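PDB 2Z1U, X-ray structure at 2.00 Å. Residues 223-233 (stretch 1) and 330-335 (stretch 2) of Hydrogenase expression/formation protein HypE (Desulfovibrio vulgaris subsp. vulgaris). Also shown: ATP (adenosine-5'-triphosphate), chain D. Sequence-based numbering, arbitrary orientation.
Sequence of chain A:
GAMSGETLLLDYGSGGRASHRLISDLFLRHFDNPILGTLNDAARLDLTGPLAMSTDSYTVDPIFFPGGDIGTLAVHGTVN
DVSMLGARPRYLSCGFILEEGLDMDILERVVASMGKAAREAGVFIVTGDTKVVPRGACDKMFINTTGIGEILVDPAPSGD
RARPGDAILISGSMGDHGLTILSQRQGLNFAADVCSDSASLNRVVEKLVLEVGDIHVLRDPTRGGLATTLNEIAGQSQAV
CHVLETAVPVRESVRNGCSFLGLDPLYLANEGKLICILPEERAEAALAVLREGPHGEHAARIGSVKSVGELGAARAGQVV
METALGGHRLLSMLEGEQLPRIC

Stretch 1 223-233: RGGLATTLNEI
Stretch 2 330-335: LLSMLE

Packing of a segment without regular secondary structure, 330-335, against one side of a helix in HypE. Stretch 1 leaves a loop at Arg-223 (phi/psi -63/134), turns through Gly-224 (87/-16) and Gly-225 (73/-166), and is helical up to Ile-233 and beyond, with i to i+4 bonds such as Asn-231 N to Ala-227 O (3.2 Å) and Glu-232 N to Thr-228 O (2.9 Å). Stretch 2 passes Met-333 (-68/150) and Leu-334 (-45/-146); CA atoms pair as Ala-227 with Leu-331 (5.9 Å), Thr-228 with Met-333 (5.3 Å) and Gly-224 with Leu-334 (6.9 Å). The contact buries 404 Å², both sides summed, and is mainly apolar.

Met-333 covers most. Its CB leaves sideways, but the long m, t, t chain (chi -77°, -171°, -163°) brings its end nearer the helix: CE reaches 3.8 Å from Asn-231 CB and 3.9 Å from Glu-232 CG. An unbranched, flexible side chain suits this path past Thr-228, Asn-231 and Glu-232, about one helical turn. Thr-228 (m) packs its CG2 3.2 Å from Met-333 CG; its OG1, 3.6 Å from the same CG and 4.2 Å from Leu-334 CG, is buried with no polar partner.

Leu-331 (phi/psi -95/93; m, t) points toward the helix; the small methyl of Ala-227, CB, meets Leu-331 CB at 4.1 Å. Asn-231 (chi1 -89°, chi2 96°) also points toward stretch 2, its side-chain amide beside the Leu-331 carbonyl.

Leu-334 (m, t) brings CD1 to 3.8 Å from Gly-224 CA. Glycine is required there: a CB would clash with Thr-228 CB and jam against the preceding carbonyl. Arg-223 takes no part in this contact; its end leads away, and NH1 donates a hydrogen bond to ATP O1G (2.9 Å).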

# COMPACT_ATOMS: atom_id res chain seq x y z
N ARG A 223 -13.22 3.86 11.41
CA ARG A 223 -14.52 3.99 10.74
C ARG A 223 -15.56 3.19 11.48
O ARG A 223 -15.33 2.04 11.83
CB ARG A 223 -14.47 3.54 9.28
CG ARG A 223 -13.76 4.52 8.40
CD ARG A 223 -12.78 3.73 7.52
NE ARG A 223 -13.45 3.33 6.32
CZ ARG A 223 -13.11 2.32 5.53
NH1 ARG A 223 -12.09 1.51 5.78
NH2 ARG A 223 -13.86 2.11 4.47
N GLY A 224 -16.72 3.81 11.70
CA GLY A 224 -17.77 3.20 12.49
C GLY A 224 -17.65 3.45 13.99
O GLY A 224 -18.60 3.22 14.73
N GLY A 225 -16.47 3.90 14.44
CA GLY A 225 -16.29 4.32 15.83
C GLY A 225 -16.26 3.18 16.84
O GLY A 225 -16.13 2.01 16.46
N LEU A 226 -16.38 3.53 18.11
CA LEU A 226 -16.36 2.56 19.20
C LEU A 226 -17.42 1.48 19.00
O LEU A 226 -17.15 0.28 19.17
CB LEU A 226 -16.63 3.28 20.54
CG LEU A 226 -16.73 2.40 21.80
CD1 LEU A 226 -15.41 1.71 22.11
CD2 LEU A 226 -17.24 3.19 23.03
N ALA A 227 -18.63 1.91 18.65
CA ALA A 227 -19.75 0.97 18.55
C ALA A 227 -19.48 -0.11 17.50
O ALA A 227 -19.65 -1.29 17.78
CB ALA A 227 -21.05 1.70 18.28
N THR A 228 -18.88 0.20 16.33
CA THR A 228 -18.81 -0.89 15.38
C THR A 228 -17.48 -1.68 15.57
O THR A 228 -17.55 -2.96 15.39
CB THR A 228 -18.91 -0.47 13.90
OG1 THR A 228 -20.19 0.14 13.66
CG2 THR A 228 -18.75 -1.68 13.00
N THR A 229 -16.40 -1.17 16.27
CA THR A 229 -15.32 -2.10 16.69
C THR A 229 -15.71 -3.04 17.82
O THR A 229 -15.24 -4.18 17.83
CB THR A 229 -13.89 -1.46 16.99
OG1 THR A 229 -13.62 -1.52 18.40
CG2 THR A 229 -13.75 -0.07 16.49
N LEU A 230 -16.56 -2.59 18.76
CA LEU A 230 -17.07 -3.51 19.79
C LEU A 230 -17.95 -4.62 19.18
O LEU A 230 -17.95 -5.75 19.66
CB LEU A 230 -17.84 -2.78 20.90
CG LEU A 230 -16.99 -1.84 21.78
CD1 LEU A 230 -17.89 -1.13 22.77
CD2 LEU A 230 -15.85 -2.59 22.48
N ASN A 231 -18.71 -4.28 18.15
CA ASN A 231 -19.54 -5.28 17.44
C ASN A 231 -18.65 -6.29 16.70
O ASN A 231 -18.96 -7.50 16.69
CB ASN A 231 -20.46 -4.59 16.44
CG ASN A 231 -21.76 -4.20 17.04
OD1 ASN A 231 -21.94 -3.06 17.47
ND2 ASN A 231 -22.68 -5.14 17.11
N GLU A 232 -17.56 -5.80 16.10
CA GLU A 232 -16.59 -6.67 15.42
C GLU A 232 -16.01 -7.66 16.41
O GLU A 232 -16.01 -8.86 16.17
CB GLU A 232 -15.45 -5.87 14.79
CG GLU A 232 -15.89 -4.94 13.68
CD GLU A 232 -14.71 -4.13 13.15
OE1 GLU A 232 -14.84 -3.54 12.07
OE2 GLU A 232 -13.65 -4.14 13.79
N ILE A 233 -15.54 -7.14 17.54
CA ILE A 233 -14.90 -7.97 18.55
C ILE A 233 -15.92 -8.95 19.15
O ILE A 233 -15.66 -10.15 19.23
CB ILE A 233 -14.25 -7.10 19.64
CG1 ILE A 233 -13.05 -6.31 19.07
CG2 ILE A 233 -13.91 -7.95 20.87
CD1 ILE A 233 -12.71 -5.03 19.85
N LEU A 330 -29.14 -1.00 22.57
CA LEU A 330 -28.36 -1.88 21.71
C LEU A 330 -27.55 -1.02 20.75
O LEU A 330 -28.11 -0.20 20.04
CB LEU A 330 -29.31 -2.84 20.97
CG LEU A 330 -28.70 -3.91 20.06
CD1 LEU A 330 -27.80 -4.89 20.83
CD2 LEU A 330 -29.80 -4.66 19.30
N LEU A 331 -26.23 -1.20 20.76
CA LEU A 331 -25.36 -0.50 19.81
C LEU A 331 -25.09 -1.40 18.60
O LEU A 331 -24.15 -2.19 18.61
CB LEU A 331 -24.01 -0.11 20.46
CG LEU A 331 -23.97 0.81 21.69
CD1 LEU A 331 -22.50 1.12 22.12
CD2 LEU A 331 -24.74 2.09 21.44
N SER A 332 -25.90 -1.27 17.56
CA SER A 332 -25.70 -2.05 16.34
C SER A 332 -24.83 -1.30 15.34
O SER A 332 -24.58 -0.11 15.52
CB SER A 332 -27.05 -2.42 15.71
OG SER A 332 -27.86 -3.09 16.65
N MET A 333 -24.36 -2.00 14.31
CA MET A 333 -23.60 -1.41 13.21
C MET A 333 -24.49 -0.48 12.35
O MET A 333 -25.70 -0.70 12.20
CB MET A 333 -22.92 -2.43 12.34
CG MET A 333 -21.64 -3.05 12.92
SD MET A 333 -20.74 -4.08 11.70
CE MET A 333 -19.67 -5.02 12.78
N LEU A 334 -23.81 0.56 11.75
CA LEU A 334 -24.35 1.76 11.01
C LEU A 334 -25.46 1.41 10.03
O LEU A 334 -26.41 0.64 10.17
CB LEU A 334 -23.17 2.40 10.26
CG LEU A 334 -22.02 2.91 11.12
CD1 LEU A 334 -20.84 3.28 10.23
CD2 LEU A 334 -22.47 4.10 11.94
N GLU A 335 -25.42 2.21 8.91
CA GLU A 335 -26.45 2.33 7.85
C GLU A 335 -25.84 2.75 6.52
O GLU A 335 -26.53 2.81 5.49
CB GLU A 335 -27.52 3.34 8.28
CG GLU A 335 -28.55 2.81 9.27
CD GLU A 335 -28.73 3.71 10.48
OE1 GLU A 335 -29.81 3.64 11.12
OE2 GLU A 335 -27.79 4.48 10.80
PG ATP D . -10.17 1.44 8.92
O1G ATP D . -9.77 1.20 7.46
O2G ATP D . -11.62 1.81 9.04
O3G ATP D . -9.24 2.37 9.69
PB ATP D . -9.04 -1.10 9.78
O1B ATP D . -8.00 -0.73 8.71
O2B ATP D . -8.55 -1.45 11.16
O3B ATP D . -10.14 0.07 9.76
PA ATP D . -10.62 -2.48 7.86
O1A ATP D . -12.08 -2.15 8.16
O2A ATP D . -10.04 -1.61 6.77
O3A ATP D . -9.78 -2.43 9.26
O5' ATP D . -10.42 -4.01 7.54
C5' ATP D . -11.15 -5.03 8.23
C4' ATP D . -10.57 -6.36 7.78
O4' ATP D . -10.92 -6.52 6.40
C3' ATP D . -9.05 -6.39 7.85
O3' ATP D . -8.65 -7.71 8.27
C2' ATP D . -8.58 -6.16 6.41
O2' ATP D . -7.37 -6.87 6.17
C1' ATP D . -9.75 -6.73 5.58
N9 ATP D . -9.96 -6.02 4.29
C8 ATP D . -10.52 -4.81 4.10
N7 ATP D . -10.56 -4.51 2.79
C5 ATP D . -9.97 -5.54 2.15
C6 ATP D . -9.66 -5.87 0.73
N6 ATP D . -9.97 -4.99 -0.24
N1 ATP D . -9.06 -7.03 0.49
C2 ATP D . -8.72 -7.92 1.44
N3 ATP D . -8.99 -7.68 2.75
C4 ATP D . -9.60 -6.53 3.12